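Local coordinates for protein putative peptidase (Chlamydophila abortus, PDB 3CE2) that probably acts as a zinc-dependent metallopeptidase of the M3B (oligopeptidase F) family that cuts small peptides, at residues Ala105-Lys108 / Ser109-Leu113; Lys37-Leu40 / Asp41-Gly44; Lys85-Val88 / Tyr89-Thr93; Ser68-Ser71 / Leu72-Leu76. All coordinates share one frame; numbering follows the deposited sequence.

Contact 1: residues Ala105-Lys108 / Ser109-Leu113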
loop_
_atom_site.group_PDB
_atom_site.type_symbol
_atom_site.label_atom_id
_atom_site.label_comp_id
_atom_site.label_asym_id
_atom_site.label_seq_id
_atom_site.Cartn_x
_atom_site.Cartn_y
_atom_site.Cartn_z
ATOM N N ALA A 105 14.891 -22.515 -9.333
ATOM C CA ALA A 105 14.478 -23.046 -10.638
ATOM C C ALA A 105 12.974 -23.304 -10.705
ATOM O O ALA A 105 12.334 -23.009 -11.726
ATOM C CB ALA A 105 15.243 -24.312 -10.975
ATOM N N ASP A 106 12.441 -23.878 -9.624
ATOM C CA ASP A 106 11.007 -24.088 -9.442
ATOM C C ASP A 106 10.269 -22.779 -9.698
ATOM O O ASP A 106 9.426 -22.700 -10.589
ATOM C CB ASP A 106 10.712 -24.555 -8.009
ATOM C CG ASP A 106 11.059 -26.027 -7.776
ATOM O OD1 ASP A 106 11.348 -26.751 -8.768
ATOM O OD2 ASP A 106 11.027 -26.445 -6.587
ATOM N N LEU A 107 10.610 -21.750 -8.928
ATOM C CA LEU A 107 9.995 -20.444 -9.084
ATOM C C LEU A 107 10.056 -19.905 -10.521
ATOM O O LEU A 107 9.092 -19.331 -11.017
ATOM C CB LEU A 107 10.647 -19.448 -8.126
ATOM C CG LEU A 107 10.117 -18.018 -8.135
ATOM C CD1 LEU A 107 8.688 -18.001 -7.625
ATOM C CD2 LEU A 107 10.993 -17.150 -7.255
ATOM N N LYS A 108 11.190 -20.085 -11.182
ATOM C CA LYS A 108 11.389 -19.563 -12.526
ATOM C C LYS A 108 10.474 -20.285 -13.525
ATOM O O LYS A 108 10.053 -19.709 -14.545
ATOM C CB LYS A 108 12.868 -19.710 -12.905
ATOM C CG LYS A 108 13.251 -19.349 -14.345
ATOM C CD LYS A 108 14.659 -19.889 -14.679
ATOM C CE LYS A 108 14.962 -19.906 -16.186
ATOM N NZ LYS A 108 15.080 -18.532 -16.778
ATOM N N SER A 109 10.153 -21.540 -13.222
ATOM C CA SER A 109 9.239 -22.321 -14.058
ATOM C C SER A 109 7.807 -21.780 -13.990
ATOM O O SER A 109 7.228 -21.340 -14.999
ATOM C CB SER A 109 9.242 -23.787 -13.633
ATOM O OG SER A 109 10.531 -24.338 -13.730
ATOM N N ILE A 110 7.235 -21.821 -12.794
ATOM C CA ILE A 110 5.881 -21.353 -12.605
ATOM C C ILE A 110 5.791 -19.908 -13.117
ATOM O O ILE A 110 4.835 -19.545 -13.812
ATOM C CB ILE A 110 5.409 -21.528 -11.142
ATOM C CG1 ILE A 110 3.912 -21.252 -11.032
ATOM C CG2 ILE A 110 6.216 -20.669 -10.201
ATOM C CD1 ILE A 110 3.127 -21.826 -12.207
ATOM N N THR A 111 6.809 -19.106 -12.827
ATOM C CA THR A 111 6.804 -17.735 -13.282
ATOM C C THR A 111 6.685 -17.707 -14.810
ATOM O O THR A 111 5.912 -16.927 -15.382
ATOM C CB THR A 111 8.072 -16.964 -12.800
ATOM O OG1 THR A 111 8.071 -16.927 -11.370
ATOM C CG2 THR A 111 8.094 -15.497 -13.350
ATOM N N HIS A 112 7.454 -18.563 -15.472
ATOM C CA HIS A 112 7.437 -18.606 -16.924
ATOM C C HIS A 112 6.026 -18.998 -17.366
ATOM O O HIS A 112 5.468 -18.393 -18.274
ATOM C CB HIS A 112 8.470 -19.613 -17.434
ATOM C CG HIS A 112 8.369 -19.900 -18.899
ATOM N ND1 HIS A 112 8.612 -18.941 -19.865
ATOM C CD2 HIS A 112 8.067 -21.042 -19.565
ATOM C CE1 HIS A 112 8.454 -19.480 -21.063
ATOM N NE2 HIS A 112 8.127 -20.754 -20.910
ATOM N N LEU A 113 5.458 -19.998 -16.694
ATOM C CA LEU A 113 4.078 -20.433 -16.951
ATOM C C LEU A 113 3.040 -19.311 -16.856
ATOM O O LEU A 113 2.126 -19.232 -17.677
ATOM C CB LEU A 113 3.689 -21.574 -16.019
ATOM C CG LEU A 113 3.840 -22.904 -16.735
ATOM C CD1 LEU A 113 3.044 -24.045 -16.062
ATOM C CD2 LEU A 113 3.373 -22.666 -18.153
#
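Thr111 turns its hydroxyl back onto the carbonyl oxygen of Leu107 one helical turn earlier, with OG1 2.6 Å from Leu107 O. Thr111 N is bonded to Leu107 O as well, at 2.9 Å, and the two donors arrive from opposite faces of the carbonyl plane, OG1 standing 38° out of it. Ser109 repeats the scheme on Ala105: its OG and its N both lie 3.0 Å from Ala105 O, again on opposite faces. Each hydroxyl can do this because it lies beside its own backbone N (Ser109 chi1 -59°, Thr111 chi1 -62°), which directs it back toward the preceding turn. Small hydroxyl residues suit such places, since the helix itself satisfies their polar atoms. Leu107 sends CD1 past the Thr111 hydroxyl, 3.9 Å from OG1, and on toward His91 and His94 of helix 66-96. Ile110, bonded through its amide to Asp106 O, lays its branched chain on Leu86 of that helix. Asp106 points elsewhere, its carboxylate forming a salt bridge with Arg33, while Ser109 faces Leu40 of helix 33-42. The arrangement is that of an amphipathic alpha helix whose serine and threonine hydroxyls bond to the i-4 carbonyl.

Contact 2: residues Lys37-Leu40 / Asp41-Gly44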
loop_
_atom_site.group_PDB
_atom_site.type_symbol
_atom_site.label_atom_id
_atom_site.label_comp_id
_atom_site.label_asym_id
_atom_site.label_seq_id
_atom_site.Cartn_x
_atom_site.Cartn_y
_atom_site.Cartn_z
ATOM N N LYS A 37 5.928 -30.627 -8.323
ATOM C CA LYS A 37 6.533 -30.816 -9.626
ATOM C C LYS A 37 5.579 -31.622 -10.486
ATOM O O LYS A 37 5.362 -31.301 -11.655
ATOM C CB LYS A 37 7.865 -31.540 -9.479
ATOM C CG LYS A 37 8.529 -31.863 -10.797
ATOM C CD LYS A 37 8.747 -30.619 -11.656
ATOM C CE LYS A 37 9.740 -30.908 -12.789
ATOM N NZ LYS A 37 9.634 -29.904 -13.873
ATOM N N ALA A 38 5.004 -32.660 -9.881
ATOM C CA ALA A 38 4.009 -33.494 -10.539
ATOM C C ALA A 38 2.871 -32.620 -11.110
ATOM O O ALA A 38 2.553 -32.679 -12.308
ATOM C CB ALA A 38 3.469 -34.528 -9.554
ATOM N N ASP A 39 2.286 -31.796 -10.246
ATOM C CA ASP A 39 1.253 -30.872 -10.655
ATOM C C ASP A 39 1.718 -29.903 -11.755
ATOM O O ASP A 39 1.045 -29.773 -12.772
ATOM C CB ASP A 39 0.748 -30.096 -9.442
ATOM C CG ASP A 39 -0.761 -30.000 -9.406
ATOM O OD1 ASP A 39 -1.415 -31.036 -9.678
ATOM O OD2 ASP A 39 -1.285 -28.898 -9.104
ATOM N N LEU A 40 2.851 -29.224 -11.554
ATOM C CA LEU A 40 3.395 -28.318 -12.573
ATOM C C LEU A 40 3.407 -29.014 -13.916
ATOM O O LEU A 40 3.192 -28.399 -14.967
ATOM C CB LEU A 40 4.825 -27.889 -12.230
ATOM C CG LEU A 40 5.487 -26.917 -13.227
ATOM C CD1 LEU A 40 5.105 -25.459 -12.960
ATOM C CD2 LEU A 40 7.016 -27.050 -13.260
ATOM N N ASP A 41 3.662 -30.317 -13.862
ATOM C CA ASP A 41 3.744 -31.147 -15.059
ATOM C C ASP A 41 2.419 -31.242 -15.839
ATOM O O ASP A 41 2.432 -31.081 -17.063
ATOM C CB ASP A 41 4.307 -32.545 -14.721
ATOM C CG ASP A 41 5.825 -32.537 -14.473
ATOM O OD1 ASP A 41 6.490 -31.521 -14.774
ATOM O OD2 ASP A 41 6.358 -33.556 -13.977
ATOM N N SER A 42 1.294 -31.477 -15.144
ATOM C CA SER A 42 -0.026 -31.650 -15.800
ATOM C C SER A 42 -0.205 -30.710 -16.977
ATOM O O SER A 42 -0.876 -31.036 -17.958
ATOM C CB SER A 42 -1.208 -31.413 -14.846
ATOM O OG SER A 42 -0.804 -31.200 -13.509
ATOM N N PHE A 43 0.381 -29.526 -16.866
ATOM C CA PHE A 43 0.220 -28.522 -17.893
ATOM C C PHE A 43 0.842 -28.923 -19.234
ATOM O O PHE A 43 0.336 -28.535 -20.294
ATOM C CB PHE A 43 0.740 -27.169 -17.405
ATOM C CG PHE A 43 -0.201 -26.480 -16.475
ATOM C CD1 PHE A 43 -1.436 -26.046 -16.925
ATOM C CD2 PHE A 43 0.128 -26.287 -15.147
ATOM C CE1 PHE A 43 -2.318 -25.423 -16.074
ATOM C CE2 PHE A 43 -0.750 -25.651 -14.287
ATOM C CZ PHE A 43 -1.974 -25.220 -14.753
ATOM N N GLY A 44 1.917 -29.708 -19.188
ATOM C CA GLY A 44 2.657 -30.036 -20.399
ATOM C C GLY A 44 3.026 -28.763 -21.146
ATOM O O GLY A 44 2.342 -28.366 -22.090
#
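Lys37 and Asp41, one turn apart on helix 33-42, bring opposite charges together along its surface. The ammonium NZ of Lys37 lies 3.6 Å from Asp41 OD1, a long salt bridge. The lysine begins with CG anti to its backbone N (chi1 176°), then bends at chi2 (56°), and this one bend swings an otherwise extended chain forward along the helix. Asp41 meets it with its carboxylate folded to the side of its own N (chi1 -75°), which turns CG and OD1 back toward Lys37.

Ser42 turns its hydroxyl back to Asp39 O, a hydrogen bond modelled so short that its exact length is doubtful. Phe43 approaches the same part of the chain by a ring edge, with CD2 3.7 Å from Leu40 O and the oxygen near the ring plane. Asp39 turns its carboxylate toward Tyr30, whose OH is hydrogen-bonded to OD2, with its CB side resting on Leu86, while Leu40 touches Leu113 of helix 101-120. Lys82 of helix 66-96 bonds through NZ to Ser42 OG and makes a cation-pi contact with the ring of Phe43, which also meets Trp53 with planes at about 80°.

At Gly44 the backbone leaves helical angles with a positive phi of 52°, which glycine adopts readily, and its N bonds to Asp41 O. The exposed ion pair is probably only a modest stabiliser, because water competes for both charges; the hydroxyl of Ser42 and the ring of Phe43 tie residues 42-43 to helix 66-96 by polar and aromatic forces together.

Contact 3: residues Lys85-Val88 / Tyr89-Thr93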
loop_
_atom_site.group_PDB
_atom_site.type_symbol
_atom_site.label_atom_id
_atom_site.label_comp_id
_atom_site.label_asym_id
_atom_site.label_seq_id
_atom_site.Cartn_x
_atom_site.Cartn_y
_atom_site.Cartn_z
ATOM N N LYS A 85 -1.758 -21.388 -6.967
ATOM C CA LYS A 85 -1.414 -22.379 -5.968
ATOM C C LYS A 85 0.055 -22.788 -6.165
ATOM O O LYS A 85 0.827 -22.849 -5.219
ATOM C CB LYS A 85 -2.354 -23.575 -6.129
ATOM C CG LYS A 85 -2.257 -24.687 -5.110
ATOM C CD LYS A 85 -3.403 -25.670 -5.378
ATOM C CE LYS A 85 -3.175 -27.041 -4.736
ATOM N NZ LYS A 85 -3.399 -27.048 -3.250
ATOM N N LEU A 86 0.448 -23.053 -7.407
ATOM C CA LEU A 86 1.797 -23.503 -7.683
ATOM C C LEU A 86 2.756 -22.358 -7.449
ATOM O O LEU A 86 3.883 -22.555 -6.991
ATOM C CB LEU A 86 1.932 -23.941 -9.129
ATOM C CG LEU A 86 1.249 -25.232 -9.556
ATOM C CD1 LEU A 86 1.140 -25.229 -11.092
ATOM C CD2 LEU A 86 2.002 -26.447 -9.021
ATOM N N TYR A 87 2.324 -21.150 -7.771
ATOM C CA TYR A 87 3.204 -20.029 -7.569
ATOM C C TYR A 87 3.533 -19.837 -6.098
ATOM O O TYR A 87 4.688 -19.750 -5.693
ATOM C CB TYR A 87 2.575 -18.768 -8.095
ATOM C CG TYR A 87 3.534 -17.626 -8.021
ATOM C CD1 TYR A 87 4.393 -17.346 -9.096
ATOM C CD2 TYR A 87 3.620 -16.837 -6.868
ATOM C CE1 TYR A 87 5.288 -16.290 -9.039
ATOM C CE2 TYR A 87 4.516 -15.778 -6.796
ATOM C CZ TYR A 87 5.346 -15.515 -7.889
ATOM O OH TYR A 87 6.231 -14.483 -7.826
ATOM N N VAL A 88 2.487 -19.770 -5.304
ATOM C CA VAL A 88 2.601 -19.487 -3.918
ATOM C C VAL A 88 3.512 -20.517 -3.298
ATOM O O VAL A 88 4.411 -20.177 -2.527
ATOM C CB VAL A 88 1.195 -19.477 -3.273
ATOM C CG1 VAL A 88 1.278 -19.631 -1.767
ATOM C CG2 VAL A 88 0.467 -18.170 -3.659
ATOM N N TYR A 89 3.308 -21.776 -3.656
ATOM C CA TYR A 89 4.123 -22.850 -3.089
ATOM C C TYR A 89 5.608 -22.677 -3.415
ATOM O O TYR A 89 6.453 -22.807 -2.541
ATOM C CB TYR A 89 3.667 -24.211 -3.597
ATOM C CG TYR A 89 4.502 -25.323 -3.041
ATOM C CD1 TYR A 89 4.139 -25.943 -1.861
ATOM C CD2 TYR A 89 5.669 -25.740 -3.678
ATOM C CE1 TYR A 89 4.888 -26.943 -1.326
ATOM C CE2 TYR A 89 6.445 -26.748 -3.143
ATOM C CZ TYR A 89 6.040 -27.348 -1.963
ATOM O OH TYR A 89 6.759 -28.371 -1.391
ATOM N N ALA A 90 5.922 -22.408 -4.681
ATOM C CA ALA A 90 7.308 -22.201 -5.110
ATOM C C ALA A 90 7.949 -20.958 -4.452
ATOM O O ALA A 90 9.073 -21.010 -3.932
ATOM C CB ALA A 90 7.373 -22.099 -6.615
ATOM N N HIS A 91 7.215 -19.853 -4.471
ATOM C CA HIS A 91 7.688 -18.580 -3.910
ATOM C C HIS A 91 7.934 -18.674 -2.395
ATOM O O HIS A 91 8.924 -18.161 -1.878
ATOM C CB HIS A 91 6.694 -17.464 -4.265
ATOM C CG HIS A 91 6.824 -16.239 -3.424
ATOM N ND1 HIS A 91 5.997 -15.985 -2.343
ATOM C CD2 HIS A 91 7.677 -15.188 -3.507
ATOM C CE1 HIS A 91 6.348 -14.839 -1.788
ATOM N NE2 HIS A 91 7.359 -14.332 -2.477
ATOM N N LEU A 92 7.035 -19.338 -1.682
ATOM C CA LEU A 92 7.206 -19.495 -0.250
ATOM C C LEU A 92 8.441 -20.354 0.008
ATOM O O LEU A 92 9.197 -20.080 0.937
ATOM C CB LEU A 92 5.976 -20.157 0.382
ATOM C CG LEU A 92 4.621 -19.459 0.463
ATOM C CD1 LEU A 92 3.628 -20.384 1.194
ATOM C CD2 LEU A 92 4.719 -18.112 1.159
ATOM N N THR A 93 8.625 -21.399 -0.805
ATOM C CA THR A 93 9.755 -22.330 -0.660
ATOM C C THR A 93 11.083 -21.589 -0.871
ATOM O O THR A 93 11.989 -21.667 -0.046
ATOM C CB THR A 93 9.629 -23.542 -1.648
ATOM O OG1 THR A 93 8.549 -24.394 -1.231
ATOM C CG2 THR A 93 10.925 -24.364 -1.698
#
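Val88 and Leu92 lie side by side and point the same way, with Val88 CG1 3.9 Å from Leu92 CD1. Val88 places CG1 anti to its backbone N (chi1 161°), which leans that methyl forward to the leucine a turn later. Leu92 answers by keeping its own chain beside its N, a choice that carries CG back over the earlier turn to 3.1 Å from Val88 O. Branched aliphatic chains suit this wall because they close it without a polar atom to satisfy, and Leu92 continues onto Trp24.

Tyr87 meets His91 on another side of the helix. Tyr87 CE2 is 3.7 Å from His91 CB, while the two rings are nearly parallel, at 15°, yet slid so far apart, with centroids 5.9 Å from each other, that they barely overlap. The pair is therefore a methylene-to-ring contact more than a stack. The ring of Tyr87 also stands edge-to-face with His114 of helix 101-120.

All of this lies on helix 66-96, a long helix of a mainly helical protein, which packs against both helix 33-42 and helix 101-120. Its amides of Tyr89, Ala90, His91 and Leu92 bond to the carbonyls four residues back, His91 N to Tyr87 O at 2.8 Å being almost straight.

Tyr89 extends away from this turn, its ring lying near Trp36 with planes at about 25° and edge-to-face with Tyr30. Thr93 OG1 stands 3.7 Å above one face of that ring, toward its rim, and bonds at 2.9 Å to Tyr89 O, which Thr93 N reaches from the opposite face of the carbonyl plane.

Contact 4: residues Ser68-Ser71 / Leu72-Leu76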
loop_
_atom_site.group_PDB
_atom_site.type_symbol
_atom_site.label_atom_id
_atom_site.label_comp_id
_atom_site.label_asym_id
_atom_site.label_seq_id
_atom_site.Cartn_x
_atom_site.Cartn_y
_atom_site.Cartn_z
ATOM N N SER A 68 -21.035 -19.109 -23.839
ATOM C CA SER A 68 -19.658 -19.287 -24.255
ATOM C C SER A 68 -18.725 -18.524 -23.317
ATOM O O SER A 68 -17.701 -19.046 -22.851
ATOM C CB SER A 68 -19.467 -18.800 -25.684
ATOM O OG SER A 68 -18.318 -19.409 -26.236
ATOM N N LEU A 69 -19.103 -17.281 -23.047
ATOM C CA LEU A 69 -18.349 -16.414 -22.165
ATOM C C LEU A 69 -18.269 -17.055 -20.800
ATOM O O LEU A 69 -17.215 -17.101 -20.189
ATOM C CB LEU A 69 -19.028 -15.067 -22.107
ATOM C CG LEU A 69 -18.502 -13.934 -21.261
ATOM C CD1 LEU A 69 -17.030 -13.723 -21.504
ATOM C CD2 LEU A 69 -19.303 -12.678 -21.656
ATOM N N LEU A 70 -19.373 -17.609 -20.331
ATOM C CA LEU A 70 -19.337 -18.244 -19.036
ATOM C C LEU A 70 -18.320 -19.368 -19.079
ATOM O O LEU A 70 -17.562 -19.574 -18.140
ATOM C CB LEU A 70 -20.704 -18.780 -18.641
ATOM C CG LEU A 70 -20.593 -19.832 -17.529
ATOM C CD1 LEU A 70 -20.359 -19.187 -16.166
ATOM C CD2 LEU A 70 -21.818 -20.675 -17.496
ATOM N N SER A 71 -18.306 -20.097 -20.181
ATOM C CA SER A 71 -17.343 -21.170 -20.359
ATOM C C SER A 71 -15.884 -20.665 -20.306
ATOM O O SER A 71 -15.044 -21.249 -19.616
ATOM C CB SER A 71 -17.598 -21.878 -21.681
ATOM O OG SER A 71 -16.705 -22.962 -21.817
ATOM N N LEU A 72 -15.603 -19.588 -21.040
ATOM C CA LEU A 72 -14.311 -18.909 -21.013
ATOM C C LEU A 72 -13.837 -18.550 -19.596
ATOM O O LEU A 72 -12.797 -19.045 -19.128
ATOM C CB LEU A 72 -14.400 -17.647 -21.851
ATOM C CG LEU A 72 -13.184 -16.747 -21.769
ATOM C CD1 LEU A 72 -11.954 -17.576 -22.025
ATOM C CD2 LEU A 72 -13.293 -15.620 -22.792
ATOM N N LEU A 73 -14.607 -17.696 -18.921
ATOM C CA LEU A 73 -14.318 -17.293 -17.553
ATOM C C LEU A 73 -14.076 -18.518 -16.672
ATOM O O LEU A 73 -13.099 -18.585 -15.943
ATOM C CB LEU A 73 -15.489 -16.499 -16.977
ATOM C CG LEU A 73 -15.903 -15.229 -17.705
ATOM C CD1 LEU A 73 -17.007 -14.539 -16.939
ATOM C CD2 LEU A 73 -14.718 -14.281 -17.886
ATOM N N THR A 74 -14.989 -19.474 -16.738
ATOM C CA THR A 74 -14.952 -20.655 -15.906
ATOM C C THR A 74 -13.601 -21.348 -16.028
ATOM O O THR A 74 -13.019 -21.829 -15.047
ATOM C CB THR A 74 -16.104 -21.614 -16.339
ATOM O OG1 THR A 74 -17.323 -21.153 -15.746
ATOM C CG2 THR A 74 -15.864 -23.060 -15.911
ATOM N N THR A 75 -13.107 -21.375 -17.250
ATOM C CA THR A 75 -11.962 -22.169 -17.585
ATOM C C THR A 75 -10.710 -21.406 -17.268
ATOM O O THR A 75 -9.717 -21.989 -16.849
ATOM C CB THR A 75 -11.971 -22.507 -19.073
ATOM O OG1 THR A 75 -12.982 -23.494 -19.309
ATOM C CG2 THR A 75 -10.629 -23.039 -19.499
ATOM N N LEU A 76 -10.754 -20.096 -17.453
ATOM C CA LEU A 76 -9.573 -19.345 -17.171
ATOM C C LEU A 76 -9.397 -19.146 -15.668
ATOM O O LEU A 76 -8.274 -19.223 -15.163
ATOM C CB LEU A 76 -9.477 -18.079 -18.026
ATOM C CG LEU A 76 -10.103 -16.756 -17.665
ATOM C CD1 LEU A 76 -9.221 -16.071 -16.644
ATOM C CD2 LEU A 76 -10.170 -15.927 -18.917
#
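Ser68, Leu69, Leu70 and Ser71 each offer a carbonyl oxygen to the amide four residues on, the regular bonding of an alpha helix, though the bond from Thr75 N to Ser71 O is weak. Two threonines reinforce this pattern with their hydroxyls. Thr74 OG1 lies 2.9 Å from Leu70 O, standing 38° out of the carbonyl plane, and Thr74 N comes to the same oxygen from the opposite face. Thr75 OG1 is bonded to Ser71 O at 3.1 Å, tilted 30° from its plane. In both threonines the hydroxyl sits beside the residue's own N (chi1 -81° for Thr74), with the methyl turned to the opposite side of that N, so the oxygen rather than the carbon reaches back to the preceding turn.

Leu70 and Thr74 cross obliquely, CD1 of Leu70 3.6 Å from OG1 of Thr74, and Leu70 continues to Leu145 and Tyr148. On the buried side Leu69 extends CD1 into a small cluster of leucines, 4.2 Å from Leu73 CG and 4.4 Å from Leu72 CD2. Leucine suits this position because its long, apolar, flexible chain lets one methyl lie between the side chains of Leu72 and Leu73. Leu69 then rests on Leu145 and Leu73 on Tyr151 and Leu152 of helix 149-156. Near the start of the helix, Ser68 N donates a hydrogen bond to Asn65 OD1, and Ser68 OG bonds to Gln62 N.

The chemistry is thus of two kinds: the leucines make apolar contacts to helix 149-156 and the loop around Leu145, while the threonine hydroxyls are satisfied at least in part by the helix's own carbonyls.

Overall arrangement
Along the chain the order is contact 2, contact 4, contact 3, contact 1. Helix 33-42 carries contact 2, helix 66-96 both contact 4 near its start and contact 3 near its end, and helix 101-120 contact 1. Contacts 1, 2 and 3 touch one another, with centres 10 to 14 Å apart: Ile110 meets Tyr87, Leu113 meets Phe43, and Phe43 meets Leu86, a shared apolar junction of three helices. Contact 4 lies about 25 Å from contacts 1 and 3, centre to centre, and packs instead against helix 149-156. Helix 66-96 thus links two clusters in the N-terminal helical region, away from the zinc site formed by His402 and His406 of the HExxH motif together with Glu430.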